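Side-chain contacts in thymidylate synthase (Enterobacteria phage T4, PDB 1TIS), which catalyses the reductive methylation of dUMP to dTMP, with methylenetetrahydrofolate giving both the one-carbon unit and the reducing power, and works as a homodimer: residues W173-V178 with P185-S190; D179-L184 with E224-I229; P107-Q112 with P155-Y160. All blocks are in the same frame, centred on the assembly; numbering follows the deposited sequence.

Contact 1 (W173-V178 with P185-S190); sequences WYQRSV and PFNIAS. With PO4 (phosphate ion), chain B.
Trp173 and Gln175 both reach from their strand to Asn187, in the first turn of helix 184-202. Strand 168-179, helix 184-202 and strand 205-219 form a beta-alpha-beta unit, and this contact joins its first two members, strand 173-175 running nearly antiparallel to the helical segment 185-190. Asn187 is held from two directions. The six-membered end of the Trp173 indole comes against its aliphatic part, CH2 lying 3.3 Å from Asn187 CB, with ring and amide planes 54° apart. Gln175 sends its CG out anti to the backbone N (chi1 178°) and then bends at chi2, which brings NE2 to within 3.0 Å of Asn187 OD1. That hydrogen bond arrives from above the carbonyl plane, and the two amide planes are 52° apart. Gln175 OE1 is bonded weakly to His157 ND1, so the buried glutamine has a partner at each end of its amide. Asn187 probably binds dUMP, as in related enzymes, and the bond from Gln175 would set the turn of its amide. At the corner where the chain turns, Arg176 grips a phosphate ion, probably from the crystallisation liquor, that Arg137 of the second subunit also hydrogen-bonds. Arg176 NH2 donates to phosphate O4 at 2.8 Å, at the guanidinium edge.

Contact 2 (D179-L184 with E224-I229); sequences DVFLGL and EQCKEI
Phe181 and Cys226 bring the two backbones together, their CA atoms 6.3 Å apart where the irregular chain of 179-184 passes a loop with a short 3-10 turn at 227-228. The Phe181 side chain, with CG anti to the backbone N (chi1 -157°), carries its ring across to that loop. The CD1-CE1-CZ edge does the touching, CE1 lying 3.7 Å from Cys226 CB, which approaches obliquely. Gln225 CG comes in at the rim of the ring, close to its plane and 3.9 Å from Phe181 CE1, and the Gln225 amide stands almost perpendicular to the ring, at 87°. Cys226 SG points past the ring and stays 5.0 Å from its centroid, an oblique and loose sulfur-aromatic contact; CB makes the closer approach. Behind Phe181 the loop is braced by an Asx motif, in which Leu182 N donates to Asp179 OD1 at 3.2 Å, from above the carboxylate plane. Asp179 probably binds both dUMP and the folate, so this bond ties a probable substrate-binding residue to the turn that bears Phe181. With no hydrogen bond across it, the contact fixes no direction by polar geometry and rests on the fit of the ring against Cys226 CB and the Gln225 chain.

Contact 3 (P107-Q112 with P155-Y160); sequences PIYGKQ and PCHMFY
A tyrosine ring lodged between a proline and a histidine makes this a buried, largely aromatic contact, joining the start of helix 109-114 to the chain that leads through Cys156 into strand 157-164. Cys156 is the nucleophile by similarity, so the tyrosine packs beside the loop that carries the probable nucleophile. Tyr109 has CG anti to its carbonyl carbon (chi1 -54°), which sends the ring away from the helix and over to Pro155, Cys156 and His157. Pro155 CB sits over one ring face, 4.0 Å from the centroid, as a CH-pi contact. His157 meets the same tyrosine obliquely, the planes inclined at 33° and the centroids 4.3 Å apart; CE2 of Tyr109 lies above the imidazole face, displaced toward its rim. The phenol oxygen ends at the backbone, where Cys156 N donates to Tyr109 OH over 3.2 Å at 150°. This bond fastens the main chain at the probable nucleophile itself, and the Cys156 side chain touches Gln175 and Arg176. Within 107-112, Gln112 NE2 donates back to Pro107 O in the carbonyl plane, on a lone pair, closing the turn from which Tyr109 projects. Phe62, of helix 53-64, stacks on the Tyr109 ring. His157 also touches Asn187 of helix 184-202, and strand 157-164 pairs antiparallel with strand 168-179 and carries Phe159 to the second subunit, where it stacks on Phe159 of that chain.

In the fold
Contact 3 closes before contact 1 opens along the chain, whereas the segments of contacts 1 and 2 alternate. Contacts 1 and 3, with centres 12 Å apart, share the sheet: strands 157-164 and 168-179 are antiparallel neighbours, and Arg176 N lies 2.8 Å from Cys156 O, a probable hydrogen bond. The centre of contact 2 is about 14 Å from that of contact 1; its segment 179-184 links strand 168-179 to helix 184-202, while 224-229 follows strand 205-219. Leu184 CD1 packs on Trp173 CH2 at 3.7 Å. Contacts 2 and 3 do not touch. Contacts 1 and 3 hold probable dUMP-binding and nucleophile residues and meet the second subunit; contact 2 begins with Asp179, a probable folate-binding residue.

Contact 1 (W173-V178 with P185-S190)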
loop_
_atom_site.group_PDB
_atom_site.type_symbol
_atom_site.label_atom_id
_atom_site.label_comp_id
_atom_site.label_asym_id
_atom_site.label_seq_id
_atom_site.Cartn_x
_atom_site.Cartn_y
_atom_site.Cartn_z
ATOM N N TRP A 173 0.045 1.923 7.189
ATOM C CA TRP A 173 0.809 2.629 6.183
ATOM C C TRP A 173 1.519 1.655 5.297
ATOM O O TRP A 173 1.735 0.476 5.657
ATOM C CB TRP A 173 1.881 3.593 6.785
ATOM C CG TRP A 173 2.476 3.265 8.145
ATOM C CD1 TRP A 173 1.756 2.899 9.275
ATOM C CD2 TRP A 173 3.798 3.239 8.385
ATOM N NE1 TRP A 173 2.625 2.618 10.220
ATOM C CE2 TRP A 173 3.850 2.811 9.719
ATOM C CE3 TRP A 173 4.896 3.513 7.629
ATOM C CZ2 TRP A 173 5.036 2.629 10.370
ATOM C CZ3 TRP A 173 6.093 3.330 8.279
ATOM C CH2 TRP A 173 6.162 2.895 9.615
ATOM N N TYR A 174 1.833 2.140 4.109
ATOM C CA TYR A 174 2.719 1.356 3.253
ATOM C C TYR A 174 3.959 2.237 3.073
ATOM O O TYR A 174 3.839 3.453 2.875
ATOM C CB TYR A 174 2.031 1.070 1.943
ATOM C CG TYR A 174 2.836 0.188 1.036
ATOM C CD1 TYR A 174 3.939 0.700 0.362
ATOM C CD2 TYR A 174 2.435 -1.116 0.891
ATOM C CE1 TYR A 174 4.662 -0.115 -0.478
ATOM C CE2 TYR A 174 3.147 -1.931 0.042
ATOM C CZ TYR A 174 4.240 -1.415 -0.622
ATOM O OH TYR A 174 4.912 -2.225 -1.478
ATOM N N GLN A 175 5.153 1.693 3.224
ATOM C CA GLN A 175 6.369 2.485 3.082
ATOM C C GLN A 175 7.203 1.793 2.024
ATOM O O GLN A 175 7.399 0.573 2.055
ATOM C CB GLN A 175 7.119 2.527 4.388
ATOM C CG GLN A 175 8.409 3.290 4.324
ATOM C CD GLN A 175 8.425 4.444 5.294
ATOM O OE1 GLN A 175 8.346 5.610 4.900
ATOM N NE2 GLN A 175 8.464 4.240 6.594
ATOM N N ARG A 176 7.668 2.581 1.073
ATOM C CA ARG A 176 8.448 2.125 -0.052
ATOM C C ARG A 176 9.802 1.553 0.331
ATOM O O ARG A 176 10.154 0.457 -0.131
ATOM C CB ARG A 176 8.663 3.278 -0.997
ATOM C CG ARG A 176 9.098 2.827 -2.359
ATOM C CD ARG A 176 9.474 4.032 -3.150
ATOM N NE ARG A 176 10.578 4.799 -2.616
ATOM C CZ ARG A 176 10.384 6.088 -2.379
ATOM N NH1 ARG A 176 9.199 6.662 -2.618
ATOM N NH2 ARG A 176 11.377 6.819 -1.908
ATOM N N SER A 177 10.607 2.294 1.098
ATOM C CA SER A 177 11.913 1.798 1.520
ATOM C C SER A 177 12.016 2.228 2.980
ATOM O O SER A 177 11.530 3.319 3.325
ATOM C CB SER A 177 13.036 2.440 0.669
ATOM O OG SER A 177 14.132 1.553 0.389
ATOM N N VAL A 178 12.548 1.376 3.864
ATOM C CA VAL A 178 12.697 1.776 5.245
ATOM C C VAL A 178 14.089 1.504 5.722
ATOM O O VAL A 178 14.711 0.523 5.313
ATOM C CB VAL A 178 11.819 1.034 6.240
ATOM C CG1 VAL A 178 11.206 2.181 7.032
ATOM C CG2 VAL A 178 10.803 0.060 5.642
ATOM N N PRO A 185 11.945 3.498 13.579
ATOM C CA PRO A 185 11.549 4.214 14.804
ATOM C C PRO A 185 10.823 5.567 14.698
ATOM O O PRO A 185 9.729 5.699 15.289
ATOM C CB PRO A 185 12.840 4.245 15.540
ATOM C CG PRO A 185 13.254 2.797 15.331
ATOM C CD PRO A 185 13.093 2.629 13.844
ATOM N N PHE A 186 11.301 6.546 13.900
ATOM C CA PHE A 186 10.615 7.831 13.741
ATOM C C PHE A 186 9.250 7.613 13.078
ATOM O O PHE A 186 8.288 8.341 13.340
ATOM C CB PHE A 186 11.526 8.715 12.915
ATOM C CG PHE A 186 11.179 10.204 12.666
ATOM C CD1 PHE A 186 10.337 10.579 11.598
ATOM C CD2 PHE A 186 11.809 11.213 13.406
ATOM C CE1 PHE A 186 10.144 11.918 11.277
ATOM C CE2 PHE A 186 11.613 12.546 13.081
ATOM C CZ PHE A 186 10.787 12.895 12.023
ATOM N N ASN A 187 9.071 6.587 12.236
ATOM C CA ASN A 187 7.778 6.291 11.610
ATOM C C ASN A 187 6.728 5.566 12.407
ATOM O O ASN A 187 5.550 5.871 12.242
ATOM C CB ASN A 187 7.985 5.519 10.374
ATOM C CG ASN A 187 8.441 6.481 9.324
ATOM O OD1 ASN A 187 9.392 6.229 8.576
ATOM N ND2 ASN A 187 7.757 7.622 9.244
ATOM N N ILE A 188 7.100 4.630 13.274
ATOM C CA ILE A 188 6.191 3.962 14.194
ATOM C C ILE A 188 5.489 5.111 14.947
ATOM O O ILE A 188 4.270 5.299 14.866
ATOM C CB ILE A 188 7.033 3.024 15.179
ATOM C CG1 ILE A 188 7.893 1.921 14.489
ATOM C CG2 ILE A 188 6.018 2.269 16.030
ATOM C CD1 ILE A 188 8.794 1.012 15.383
ATOM N N ALA A 189 6.289 5.978 15.599
ATOM C CA ALA A 189 5.779 7.103 16.371
ATOM C C ALA A 189 4.875 8.012 15.513
ATOM O O ALA A 189 3.706 8.112 15.903
ATOM C CB ALA A 189 6.967 7.910 16.964
ATOM N N SER A 190 5.254 8.619 14.358
ATOM C CA SER A 190 4.395 9.498 13.568
ATOM C C SER A 190 2.996 8.978 13.320
ATOM O O SER A 190 2.050 9.695 13.671
ATOM C CB SER A 190 5.058 9.784 12.239
ATOM O OG SER A 190 5.327 11.174 12.015
HETATM P P PO4 B . 14.789 5.962 -1.842
HETATM O O1 PO4 B . 16.204 6.567 -2.315
HETATM O O2 PO4 B . 15.104 4.999 -0.752
HETATM O O3 PO4 B . 14.270 5.331 -3.085
HETATM O O4 PO4 B . 14.114 7.193 -1.399
#

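Contact 2 (D179-L184 with E224-I229)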
loop_
_atom_site.group_PDB
_atom_site.type_symbol
_atom_site.label_atom_id
_atom_site.label_comp_id
_atom_site.label_asym_id
_atom_site.label_seq_id
_atom_site.Cartn_x
_atom_site.Cartn_y
_atom_site.Cartn_z
ATOM N N ASP A 179 14.617 2.353 6.584
ATOM C CA ASP A 179 15.919 2.116 7.178
ATOM C C ASP A 179 15.588 1.591 8.562
ATOM O O ASP A 179 15.497 2.416 9.474
ATOM C CB ASP A 179 16.713 3.444 7.276
ATOM C CG ASP A 179 18.144 3.318 7.816
ATOM O OD1 ASP A 179 18.433 2.354 8.545
ATOM O OD2 ASP A 179 18.966 4.196 7.498
ATOM N N VAL A 180 15.430 0.300 8.807
ATOM C CA VAL A 180 15.058 -0.161 10.152
ATOM C C VAL A 180 15.973 0.338 11.248
ATOM O O VAL A 180 15.456 0.738 12.268
ATOM C CB VAL A 180 15.056 -1.646 10.266
ATOM C CG1 VAL A 180 14.316 -2.020 11.497
ATOM C CG2 VAL A 180 14.279 -2.267 9.153
ATOM N N PHE A 181 17.286 0.433 10.995
ATOM C CA PHE A 181 18.297 0.939 11.924
ATOM C C PHE A 181 17.824 2.321 12.403
ATOM O O PHE A 181 17.442 2.521 13.561
ATOM C CB PHE A 181 19.610 0.975 11.104
ATOM C CG PHE A 181 21.056 0.943 11.649
ATOM C CD1 PHE A 181 21.412 1.096 12.986
ATOM C CD2 PHE A 181 22.079 0.753 10.706
ATOM C CE1 PHE A 181 22.757 1.042 13.340
ATOM C CE2 PHE A 181 23.417 0.698 11.079
ATOM C CZ PHE A 181 23.763 0.839 12.402
ATOM N N LEU A 182 17.696 3.289 11.493
ATOM C CA LEU A 182 17.426 4.651 11.927
ATOM C C LEU A 182 16.281 5.361 11.259
ATOM O O LEU A 182 16.261 6.583 11.149
ATOM C CB LEU A 182 18.715 5.447 11.752
ATOM C CG LEU A 182 19.406 5.861 13.027
ATOM C CD1 LEU A 182 20.758 6.400 12.695
ATOM C CD2 LEU A 182 18.605 6.926 13.734
ATOM N N GLY A 183 15.298 4.626 10.805
ATOM C CA GLY A 183 14.179 5.250 10.120
ATOM C C GLY A 183 12.883 4.881 10.808
ATOM O O GLY A 183 12.220 5.672 11.495
ATOM N N LEU A 184 12.667 3.567 10.723
ATOM C CA LEU A 184 11.461 2.921 11.178
ATOM C C LEU A 184 11.090 3.337 12.568
ATOM O O LEU A 184 9.898 3.602 12.727
ATOM C CB LEU A 184 11.596 1.399 11.119
ATOM C CG LEU A 184 10.365 0.509 11.224
ATOM C CD1 LEU A 184 9.258 1.033 10.285
ATOM C CD2 LEU A 184 10.818 -0.958 10.978
ATOM N N GLU A 224 27.102 -3.765 14.600
ATOM C CA GLU A 224 27.256 -3.957 16.027
ATOM C C GLU A 224 27.244 -2.619 16.740
ATOM O O GLU A 224 28.240 -1.906 16.922
ATOM C CB GLU A 224 28.554 -4.702 16.291
ATOM C CG GLU A 224 28.372 -6.135 15.840
ATOM C CD GLU A 224 29.475 -6.684 14.957
ATOM O OE1 GLU A 224 30.528 -7.024 15.504
ATOM O OE2 GLU A 224 29.265 -6.779 13.739
ATOM N N GLN A 225 25.976 -2.353 17.013
ATOM C CA GLN A 225 25.450 -1.222 17.750
ATOM C C GLN A 225 23.963 -1.381 17.461
ATOM O O GLN A 225 23.180 -1.228 18.393
ATOM C CB GLN A 225 25.983 0.131 17.236
ATOM C CG GLN A 225 25.109 1.061 16.412
ATOM C CD GLN A 225 25.964 1.951 15.535
ATOM O OE1 GLN A 225 26.868 1.475 14.840
ATOM N NE2 GLN A 225 25.750 3.263 15.578
ATOM N N CYS A 226 23.539 -1.742 16.230
ATOM C CA CYS A 226 22.140 -2.051 15.964
ATOM C C CYS A 226 21.925 -3.365 16.656
ATOM O O CYS A 226 20.998 -3.444 17.456
ATOM C CB CYS A 226 21.771 -2.308 14.519
ATOM S SG CYS A 226 20.008 -2.740 14.379
ATOM N N LYS A 227 22.811 -4.364 16.451
ATOM C CA LYS A 227 22.716 -5.675 17.125
ATOM C C LYS A 227 22.215 -5.627 18.582
ATOM O O LYS A 227 21.232 -6.280 18.936
ATOM C CB LYS A 227 24.102 -6.397 17.080
ATOM C CG LYS A 227 24.401 -6.988 15.692
ATOM C CD LYS A 227 25.507 -8.059 15.634
ATOM C CE LYS A 227 25.679 -8.552 14.179
ATOM N NZ LYS A 227 26.823 -9.435 13.992
ATOM N N GLU A 228 22.778 -4.680 19.339
ATOM C CA GLU A 228 22.487 -4.455 20.739
ATOM C C GLU A 228 21.016 -4.389 21.124
ATOM O O GLU A 228 20.642 -4.704 22.263
ATOM C CB GLU A 228 23.130 -3.164 21.195
ATOM C CG GLU A 228 24.570 -2.906 20.765
ATOM C CD GLU A 228 25.582 -4.012 20.972
ATOM O OE1 GLU A 228 25.610 -4.638 22.030
ATOM O OE2 GLU A 228 26.360 -4.230 20.054
ATOM N N ILE A 229 20.156 -4.028 20.182
ATOM C CA ILE A 229 18.727 -3.897 20.443
ATOM C C ILE A 229 18.022 -5.266 20.450
ATOM O O ILE A 229 16.788 -5.377 20.428
ATOM C CB ILE A 229 18.097 -2.937 19.364
ATOM C CG1 ILE A 229 18.999 -1.711 19.131
ATOM C CG2 ILE A 229 16.717 -2.459 19.815
ATOM C CD1 ILE A 229 19.642 -0.971 20.332
#

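Contact 3 (P107-Q112 with P155-Y160)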
loop_
_atom_site.group_PDB
_atom_site.type_symbol
_atom_site.label_atom_id
_atom_site.label_comp_id
_atom_site.label_asym_id
_atom_site.label_seq_id
_atom_site.Cartn_x
_atom_site.Cartn_y
_atom_site.Cartn_z
ATOM N N PRO A 107 6.222 19.891 -4.042
ATOM C CA PRO A 107 4.950 19.367 -3.563
ATOM C C PRO A 107 4.917 18.119 -2.685
ATOM O O PRO A 107 4.244 17.111 -2.965
ATOM C CB PRO A 107 4.166 19.238 -4.855
ATOM C CG PRO A 107 5.152 19.087 -5.956
ATOM C CD PRO A 107 6.207 20.063 -5.478
ATOM N N ILE A 108 5.583 18.306 -1.550
ATOM C CA ILE A 108 5.864 17.316 -0.524
ATOM C C ILE A 108 4.590 16.848 0.145
ATOM O O ILE A 108 3.570 17.522 0.000
ATOM C CB ILE A 108 6.887 18.040 0.422
ATOM C CG1 ILE A 108 8.230 18.110 -0.284
ATOM C CG2 ILE A 108 7.149 17.320 1.690
ATOM C CD1 ILE A 108 8.667 16.744 -0.876
ATOM N N TYR A 109 4.649 15.695 0.839
ATOM C CA TYR A 109 3.572 15.121 1.682
ATOM C C TYR A 109 2.491 16.111 2.117
ATOM O O TYR A 109 1.380 15.981 1.628
ATOM C CB TYR A 109 4.033 14.516 3.048
ATOM C CG TYR A 109 5.112 13.458 3.142
ATOM C CD1 TYR A 109 6.402 13.869 3.038
ATOM C CD2 TYR A 109 4.837 12.127 3.331
ATOM C CE1 TYR A 109 7.442 12.970 3.116
ATOM C CE2 TYR A 109 5.874 11.219 3.413
ATOM C CZ TYR A 109 7.183 11.645 3.304
ATOM O OH TYR A 109 8.269 10.785 3.370
ATOM N N GLY A 110 2.784 17.122 2.950
ATOM C CA GLY A 110 1.770 18.030 3.436
ATOM C C GLY A 110 0.817 18.519 2.359
ATOM O O GLY A 110 -0.404 18.343 2.493
ATOM N N LYS A 111 1.374 19.074 1.274
ATOM C CA LYS A 111 0.543 19.468 0.157
ATOM C C LYS A 111 -0.236 18.251 -0.367
ATOM O O LYS A 111 -1.463 18.346 -0.358
ATOM C CB LYS A 111 1.436 20.114 -0.906
ATOM C CG LYS A 111 1.202 19.863 -2.379
ATOM C CD LYS A 111 -0.016 20.390 -3.056
ATOM C CE LYS A 111 -0.285 19.335 -4.126
ATOM N NZ LYS A 111 -1.296 19.748 -5.085
ATOM N N GLN A 112 0.286 17.060 -0.716
ATOM C CA GLN A 112 -0.576 15.959 -1.163
ATOM C C GLN A 112 -1.555 15.538 -0.082
ATOM O O GLN A 112 -2.493 14.810 -0.401
ATOM C CB GLN A 112 0.160 14.712 -1.516
ATOM C CG GLN A 112 1.313 15.028 -2.419
ATOM C CD GLN A 112 0.895 15.452 -3.795
ATOM O OE1 GLN A 112 -0.221 15.205 -4.237
ATOM N NE2 GLN A 112 1.790 16.085 -4.526
ATOM N N PRO A 155 7.805 10.579 -1.449
ATOM C CA PRO A 155 7.488 10.145 -0.087
ATOM C C PRO A 155 7.993 8.748 0.165
ATOM O O PRO A 155 7.920 7.966 -0.763
ATOM C CB PRO A 155 5.981 10.237 0.008
ATOM C CG PRO A 155 5.641 11.269 -1.028
ATOM C CD PRO A 155 6.570 10.847 -2.167
ATOM N N CYS A 156 8.581 8.372 1.292
ATOM C CA CYS A 156 8.857 6.951 1.491
ATOM C C CYS A 156 7.557 6.396 2.071
ATOM O O CYS A 156 7.140 5.287 1.709
ATOM C CB CYS A 156 10.022 6.682 2.480
ATOM S SG CYS A 156 11.678 7.206 1.941
ATOM N N HIS A 157 6.857 7.138 2.947
ATOM C CA HIS A 157 5.576 6.651 3.437
ATOM C C HIS A 157 4.500 7.282 2.535
ATOM O O HIS A 157 4.282 8.508 2.539
ATOM C CB HIS A 157 5.370 7.023 4.930
ATOM C CG HIS A 157 5.915 8.323 5.518
ATOM N ND1 HIS A 157 7.178 8.608 5.748
ATOM C CD2 HIS A 157 5.174 9.401 5.967
ATOM C CE1 HIS A 157 7.223 9.800 6.310
ATOM N NE2 HIS A 157 6.027 10.279 6.442
ATOM N N MET A 158 3.824 6.455 1.726
ATOM C CA MET A 158 2.942 6.975 0.698
ATOM C C MET A 158 1.465 6.713 0.745
ATOM O O MET A 158 0.713 7.348 0.015
ATOM C CB MET A 158 3.422 6.489 -0.626
ATOM C CG MET A 158 3.371 4.978 -0.732
ATOM S SD MET A 158 4.330 4.514 -2.195
ATOM C CE MET A 158 5.808 4.934 -1.325
ATOM N N PHE A 159 1.011 5.839 1.609
ATOM C CA PHE A 159 -0.342 5.364 1.548
ATOM C C PHE A 159 -0.812 5.077 2.941
ATOM O O PHE A 159 0.073 4.909 3.790
ATOM C CB PHE A 159 -0.245 4.150 0.754
ATOM C CG PHE A 159 -1.347 3.981 -0.212
ATOM C CD1 PHE A 159 -1.550 4.958 -1.172
ATOM C CD2 PHE A 159 -2.094 2.837 -0.134
ATOM C CE1 PHE A 159 -2.545 4.791 -2.102
ATOM C CE2 PHE A 159 -3.090 2.671 -1.066
ATOM C CZ PHE A 159 -3.309 3.639 -2.038
ATOM N N TYR A 160 -2.133 5.010 3.188
ATOM C CA TYR A 160 -2.692 4.483 4.444
ATOM C C TYR A 160 -4.188 4.363 4.412
ATOM O O TYR A 160 -4.879 5.114 3.720
ATOM C CB TYR A 160 -2.335 5.282 5.727
ATOM C CG TYR A 160 -2.458 6.777 5.901
ATOM C CD1 TYR A 160 -3.677 7.301 6.283
ATOM C CD2 TYR A 160 -1.345 7.606 5.796
ATOM C CE1 TYR A 160 -3.807 8.638 6.573
ATOM C CE2 TYR A 160 -1.470 8.960 6.094
ATOM C CZ TYR A 160 -2.710 9.457 6.476
ATOM O OH TYR A 160 -2.891 10.808 6.722
#